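Local coordinates for Tat (Twin-arginine translocation) pathway signal sequence containing protein (Mycobacterium tuberculosis, PDB 5IMU) that is of unknown function, probably exported through the twin-arginine pathway, and is seen here as its C-terminal part, an alpha/beta region followed by a helical bundle, at residues E28-S32 with E172-Y178; R112-S116 with Y204-H209. One frame throughout, in Å; residues are numbered along the deposited sequence.

Contact 1. Residues E28-S32 with E172-Y178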
loop_
_atom_site.group_PDB
_atom_site.type_symbol
_atom_site.label_atom_id
_atom_site.label_comp_id
_atom_site.label_asym_id
_atom_site.label_seq_id
_atom_site.Cartn_x
_atom_site.Cartn_y
_atom_site.Cartn_z
ATOM N N GLU A 28 -2.622 10.379 -4.084
ATOM C CA GLU A 28 -1.947 10.706 -2.827
ATOM C C GLU A 28 -0.630 11.409 -3.129
ATOM O O GLU A 28 0.436 10.780 -3.183
ATOM C CB GLU A 28 -1.716 9.456 -1.978
ATOM C CG GLU A 28 -1.136 9.787 -0.619
ATOM C CD GLU A 28 -1.909 10.904 0.058
ATOM O OE1 GLU A 28 -3.016 10.627 0.563
ATOM O OE2 GLU A 28 -1.423 12.057 0.068
ATOM N N PRO A 29 -0.664 12.731 -3.324
ATOM C CA PRO A 29 0.553 13.459 -3.717
ATOM C C PRO A 29 1.484 13.803 -2.566
ATOM O O PRO A 29 2.595 14.287 -2.820
ATOM C CB PRO A 29 -0.006 14.731 -4.366
ATOM C CG PRO A 29 -1.303 14.963 -3.647
ATOM C CD PRO A 29 -1.859 13.596 -3.323
ATOM N N ARG A 30 1.077 13.569 -1.322
ATOM C CA ARG A 30 1.876 13.970 -0.172
ATOM C C ARG A 30 3.049 13.037 0.104
ATOM O O ARG A 30 3.850 13.331 0.997
ATOM C CB ARG A 30 0.982 14.068 1.069
ATOM C CG ARG A 30 -0.113 15.123 0.951
ATOM C CD ARG A 30 -1.056 15.096 2.148
ATOM N NE ARG A 30 -1.980 13.967 2.095
ATOM C CZ ARG A 30 -2.890 13.701 3.027
ATOM N NH1 ARG A 30 -2.997 14.482 4.094
ATOM N NH2 ARG A 30 -3.692 12.653 2.895
ATOM N N ILE A 31 3.180 11.933 -0.635
ATOM C CA ILE A 31 4.285 11.000 -0.462
ATOM C C ILE A 31 4.951 10.769 -1.812
ATOM O O ILE A 31 4.369 11.019 -2.869
ATOM C CB ILE A 31 3.829 9.658 0.149
ATOM C CG1 ILE A 31 2.902 8.921 -0.818
ATOM C CG2 ILE A 31 3.139 9.889 1.486
ATOM C CD1 ILE A 31 2.304 7.653 -0.232
ATOM N N SER A 32 6.188 10.276 -1.763
ATOM C CA SER A 32 6.970 10.067 -2.975
ATOM C C SER A 32 6.664 8.708 -3.592
ATOM O O SER A 32 6.446 7.723 -2.882
ATOM C CB SER A 32 8.467 10.176 -2.674
ATOM O OG SER A 32 8.816 11.503 -2.326
ATOM N N GLU A 172 -4.371 10.340 8.042
ATOM C CA GLU A 172 -4.034 11.759 8.071
ATOM C C GLU A 172 -2.929 12.050 9.079
ATOM O O GLU A 172 -2.067 12.900 8.831
ATOM C CB GLU A 172 -5.284 12.582 8.377
ATOM C CG GLU A 172 -6.290 12.560 7.245
ATOM C CD GLU A 172 -5.689 13.060 5.946
ATOM O OE1 GLU A 172 -5.325 14.253 5.883
ATOM O OE2 GLU A 172 -5.551 12.260 4.996
ATOM N N SER A 173 -2.941 11.364 10.223
ATOM C CA SER A 173 -1.856 11.522 11.187
ATOM C C SER A 173 -0.514 11.161 10.562
ATOM O O SER A 173 0.466 11.904 10.689
ATOM C CB SER A 173 -2.123 10.662 12.422
ATOM O OG SER A 173 -1.062 10.770 13.358
ATOM N N VAL A 174 -0.461 10.030 9.859
ATOM C CA VAL A 174 0.801 9.556 9.298
ATOM C C VAL A 174 1.257 10.457 8.158
ATOM O O VAL A 174 2.417 10.883 8.108
ATOM C CB VAL A 174 0.663 8.094 8.839
ATOM C CG1 VAL A 174 1.796 7.723 7.895
ATOM C CG2 VAL A 174 0.650 7.166 10.037
ATOM N N LEU A 175 0.355 10.761 7.222
ATOM C CA LEU A 175 0.756 11.504 6.034
ATOM C C LEU A 175 1.086 12.958 6.337
ATOM O O LEU A 175 1.846 13.575 5.585
ATOM C CB LEU A 175 -0.331 11.412 4.963
ATOM C CG LEU A 175 -0.545 9.976 4.475
ATOM C CD1 LEU A 175 -1.457 9.935 3.269
ATOM C CD2 LEU A 175 0.789 9.309 4.175
ATOM N N LYS A 176 0.549 13.516 7.423
ATOM C CA LYS A 176 0.952 14.858 7.826
ATOM C C LYS A 176 2.305 14.854 8.529
ATOM O O LYS A 176 3.031 15.854 8.473
ATOM C CB LYS A 176 -0.120 15.481 8.723
ATOM C CG LYS A 176 -1.397 15.866 7.975
ATOM C CD LYS A 176 -2.519 16.255 8.930
ATOM C CE LYS A 176 -3.771 16.693 8.179
ATOM N NZ LYS A 176 -3.546 17.930 7.379
ATOM N N ALA A 177 2.666 13.745 9.181
ATOM C CA ALA A 177 3.967 13.654 9.833
ATOM C C ALA A 177 5.070 13.270 8.855
ATOM O O ALA A 177 6.245 13.560 9.111
ATOM C CB ALA A 177 3.910 12.651 10.985
ATOM N N TYR A 178 4.714 12.618 7.750
ATOM C CA TYR A 178 5.647 12.253 6.684
ATOM C C TYR A 178 6.482 13.463 6.258
ATOM O O TYR A 178 5.955 14.569 6.140
ATOM C CB TYR A 178 4.860 11.678 5.496
ATOM C CG TYR A 178 5.669 11.254 4.284
ATOM C CD1 TYR A 178 6.047 12.178 3.316
ATOM C CD2 TYR A 178 6.015 9.920 4.087
ATOM C CE1 TYR A 178 6.769 11.793 2.203
ATOM C CE2 TYR A 178 6.738 9.526 2.973
ATOM C CZ TYR A 178 7.111 10.466 2.033
ATOM O OH TYR A 178 7.828 10.082 0.923
HETATM O O HOH W 1 -1.999 17.186 4.885
HETATM O O HOH W 2 10.074 12.180 0.123
#

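Contact 2. Residues R112-S116 with Y204-H209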
loop_
_atom_site.group_PDB
_atom_site.type_symbol
_atom_site.label_atom_id
_atom_site.label_comp_id
_atom_site.label_asym_id
_atom_site.label_seq_id
_atom_site.Cartn_x
_atom_site.Cartn_y
_atom_site.Cartn_z
ATOM N N ARG A 112 -6.329 -5.917 -7.324
ATOM C CA ARG A 112 -6.524 -7.323 -6.978
ATOM C C ARG A 112 -5.280 -8.149 -7.286
ATOM O O ARG A 112 -4.802 -8.912 -6.438
ATOM C CB ARG A 112 -7.735 -7.889 -7.718
ATOM C CG ARG A 112 -8.061 -9.321 -7.325
ATOM C CD ARG A 112 -9.139 -9.918 -8.218
ATOM N NE ARG A 112 -10.270 -9.009 -8.379
ATOM C CZ ARG A 112 -11.335 -8.991 -7.585
ATOM N NH1 ARG A 112 -11.422 -9.835 -6.568
ATOM N NH2 ARG A 112 -12.315 -8.125 -7.807
ATOM N N SER A 113 -4.737 -8.007 -8.496
ATOM C CA SER A 113 -3.570 -8.800 -8.870
ATOM C C SER A 113 -2.320 -8.336 -8.129
ATOM O O SER A 113 -1.510 -9.162 -7.695
ATOM C CB SER A 113 -3.352 -8.739 -10.382
ATOM O OG SER A 113 -3.274 -7.399 -10.839
ATOM N N ALA A 114 -2.151 -7.022 -7.968
ATOM C CA ALA A 114 -0.929 -6.509 -7.354
ATOM C C ALA A 114 -0.835 -6.892 -5.882
ATOM O O ALA A 114 0.256 -7.199 -5.387
ATOM C CB ALA A 114 -0.856 -4.990 -7.511
ATOM N N ARG A 115 -1.958 -6.890 -5.169
ATOM C CA ARG A 115 -1.949 -7.116 -3.729
ATOM C C ARG A 115 -2.206 -8.569 -3.342
ATOM O O ARG A 115 -2.247 -8.872 -2.146
ATOM C CB ARG A 115 -2.981 -6.207 -3.046
ATOM C CG ARG A 115 -2.770 -4.709 -3.283
ATOM C CD ARG A 115 -3.879 -3.890 -2.629
ATOM N NE ARG A 115 -3.844 -2.472 -2.986
ATOM C CZ ARG A 115 -3.270 -1.525 -2.248
ATOM N NH1 ARG A 115 -2.673 -1.839 -1.106
ATOM N NH2 ARG A 115 -3.295 -0.260 -2.650
ATOM N N SER A 116 -2.361 -9.475 -4.310
ATOM C CA SER A 116 -2.646 -10.878 -4.030
ATOM C C SER A 116 -1.429 -11.785 -4.189
ATOM O O SER A 116 -1.575 -13.010 -4.126
ATOM C CB SER A 116 -3.768 -11.387 -4.937
ATOM O OG SER A 116 -4.984 -10.707 -4.690
ATOM N N TYR A 204 -8.046 -11.750 0.828
ATOM C CA TYR A 204 -6.705 -11.603 0.275
ATOM C C TYR A 204 -6.118 -10.233 0.589
ATOM O O TYR A 204 -4.897 -10.101 0.725
ATOM C CB TYR A 204 -6.722 -11.843 -1.234
ATOM C CG TYR A 204 -7.489 -10.800 -2.007
ATOM C CD1 TYR A 204 -8.857 -10.923 -2.197
ATOM C CD2 TYR A 204 -6.850 -9.694 -2.546
ATOM C CE1 TYR A 204 -9.566 -9.975 -2.901
ATOM C CE2 TYR A 204 -7.551 -8.740 -3.255
ATOM C CZ TYR A 204 -8.910 -8.886 -3.427
ATOM O OH TYR A 204 -9.619 -7.940 -4.131
ATOM N N LEU A 205 -6.965 -9.205 0.707
ATOM C CA LEU A 205 -6.473 -7.892 1.115
ATOM C C LEU A 205 -6.094 -7.879 2.589
ATOM O O LEU A 205 -5.061 -7.310 2.964
ATOM C CB LEU A 205 -7.519 -6.816 0.833
ATOM C CG LEU A 205 -7.760 -6.416 -0.620
ATOM C CD1 LEU A 205 -8.705 -5.236 -0.661
ATOM C CD2 LEU A 205 -6.446 -6.077 -1.299
ATOM N N ALA A 206 -6.929 -8.480 3.443
ATOM C CA ALA A 206 -6.578 -8.619 4.852
ATOM C C ALA A 206 -5.249 -9.343 5.009
ATOM O O ALA A 206 -4.425 -8.975 5.854
ATOM C CB ALA A 206 -7.687 -9.363 5.599
ATOM N N ASN A 207 -5.021 -10.368 4.187
ATOM C CA ASN A 207 -3.742 -11.068 4.191
ATOM C C ASN A 207 -2.602 -10.128 3.815
ATOM O O ASN A 207 -1.553 -10.112 4.471
ATOM C CB ASN A 207 -3.812 -12.259 3.233
ATOM C CG ASN A 207 -2.610 -13.169 3.346
ATOM O OD1 ASN A 207 -2.456 -13.893 4.329
ATOM N ND2 ASN A 207 -1.751 -13.147 2.331
ATOM N N TYR A 208 -2.796 -9.330 2.761
ATOM C CA TYR A 208 -1.774 -8.382 2.322
ATOM C C TYR A 208 -1.372 -7.440 3.451
ATOM O O TYR A 208 -0.181 -7.240 3.716
ATOM C CB TYR A 208 -2.293 -7.598 1.112
ATOM C CG TYR A 208 -1.451 -6.411 0.680
ATOM C CD1 TYR A 208 -0.429 -6.560 -0.254
ATOM C CD2 TYR A 208 -1.698 -5.140 1.182
ATOM C CE1 TYR A 208 0.333 -5.474 -0.660
ATOM C CE2 TYR A 208 -0.940 -4.051 0.785
ATOM C CZ TYR A 208 0.074 -4.223 -0.138
ATOM O OH TYR A 208 0.829 -3.143 -0.539
ATOM N N HIS A 209 -2.357 -6.856 4.134
ATOM C CA HIS A 209 -2.045 -5.884 5.176
ATOM C C HIS A 209 -1.445 -6.559 6.405
ATOM O O HIS A 209 -0.558 -5.996 7.055
ATOM C CB HIS A 209 -3.298 -5.093 5.546
ATOM C CG HIS A 209 -3.751 -4.154 4.472
ATOM N ND1 HIS A 209 -2.961 -3.129 3.999
ATOM C CD2 HIS A 209 -4.911 -4.088 3.777
ATOM C CE1 HIS A 209 -3.616 -2.470 3.060
ATOM N NE2 HIS A 209 -4.801 -3.032 2.906
#

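Contact 1. Residues E28-S32 with E172-Y178
R30 sits between two carboxylates. Across the interface its guanidinium makes a bidentate salt bridge with E172, NH1 of R30 to OE1 of E172 at 2.9 Å and NH2 of R30 to OE2 of E172 at 2.8 Å, both nearly straight. On its own side R30 NE reaches E28 OE2 at 2.8 Å and R30 NH2 reaches E28 OE1 at 3.2 Å. E28 OE2 also accepts the backbone N of R30 at 3.2 Å, and E28 OE1 has a further partner in H58. A water extends this network, 3.0 Å from both R30 NH1 and K176 NZ.

The second polar point is the hydroxyl of Y178, which accepts S32 N at 3.2 Å (N to OH) and pairs with D49. A water bridges Y178 OH to S32 OG, whose main partner is the backbone of S94.

Residues 28-32 form the loop from helix 6-27 into strand 33-37 of the mixed sheet, with a type I turn from E28 to I31, while helix 157-177 of the bundle ends just before Y178. The contact thus joins the alpha/beta part to the C-terminal helices. Y178 is the first residue to leave helical phi/psi, and its CA-to-CB bond points toward 28-32. CG2 of I31 stands over the face of its ring, 3.8 Å from the centroid and 7° off the normal, a CH-pi contact. I31 CG2 also touches L175 CD2 at 3.6 Å. L175 CB lies over one face of the R30 guanidinium, and L175 CD1 approaches R30 NH2 to 3.5 Å.

Contact 2. Residues R112-S116 with Y204-H209
R112 comes first, its side chain passing the hydroxyl end of the Y204 ring. The tyrosine OH lies over one face of the guanidinium, 3.6 Å from R112 NH1, a packing contact without a hydrogen bond. The next residue to make close contact is R115. Its CB sits over the face of the Y208 ring, 4.1 Å from the centroid and 23° off the normal, a CH-pi contact, while R115 CD touches L205 CD2 at 3.6 Å.

The short helix 111-115, which follows the sheet in the chain, is set here against helix 203-216, the last helix of the bundle; the CA atoms of S116 and Y204 are 6.0 Å apart and those of R115 and Y208 6.2 Å.

Further out, R115 NH1 lies 3.4 Å from Y208 CE2, with that ring atom at the guanidinium edge. Its polar partners lie elsewhere: the backbone oxygens of I55 and P56, and D111 in a salt bridge. Y208 OH likewise bonds to the backbone N of I55. At S116 the hydroxyl turns back, OG donating to R112 O at 2.5 Å, and the same OG rests 3.0 Å from Y204 CD2.

The two contacts lie on opposite sides of the chain's centre, with centres 22 Å apart and nearest atoms about 10 Å apart. Their segments alternate along the sequence, 28-32, 112-116, 172-178 and 204-209, and each ties a part of the N-terminal half, the loop before strand 33-37 or helix 111-115 after the sheet, to a different helix of the C-terminal bundle: 157-177 in contact 1, 203-216 in contact 2. Helix 183-199 packs on side chains from both of these segments. The loop after strand 44-48 also serves both, offering D49, L50 and H58 to contact 1 and W54, I55 and P56 to contact 2. The alpha/beta region and the bundle are therefore joined at two separate places.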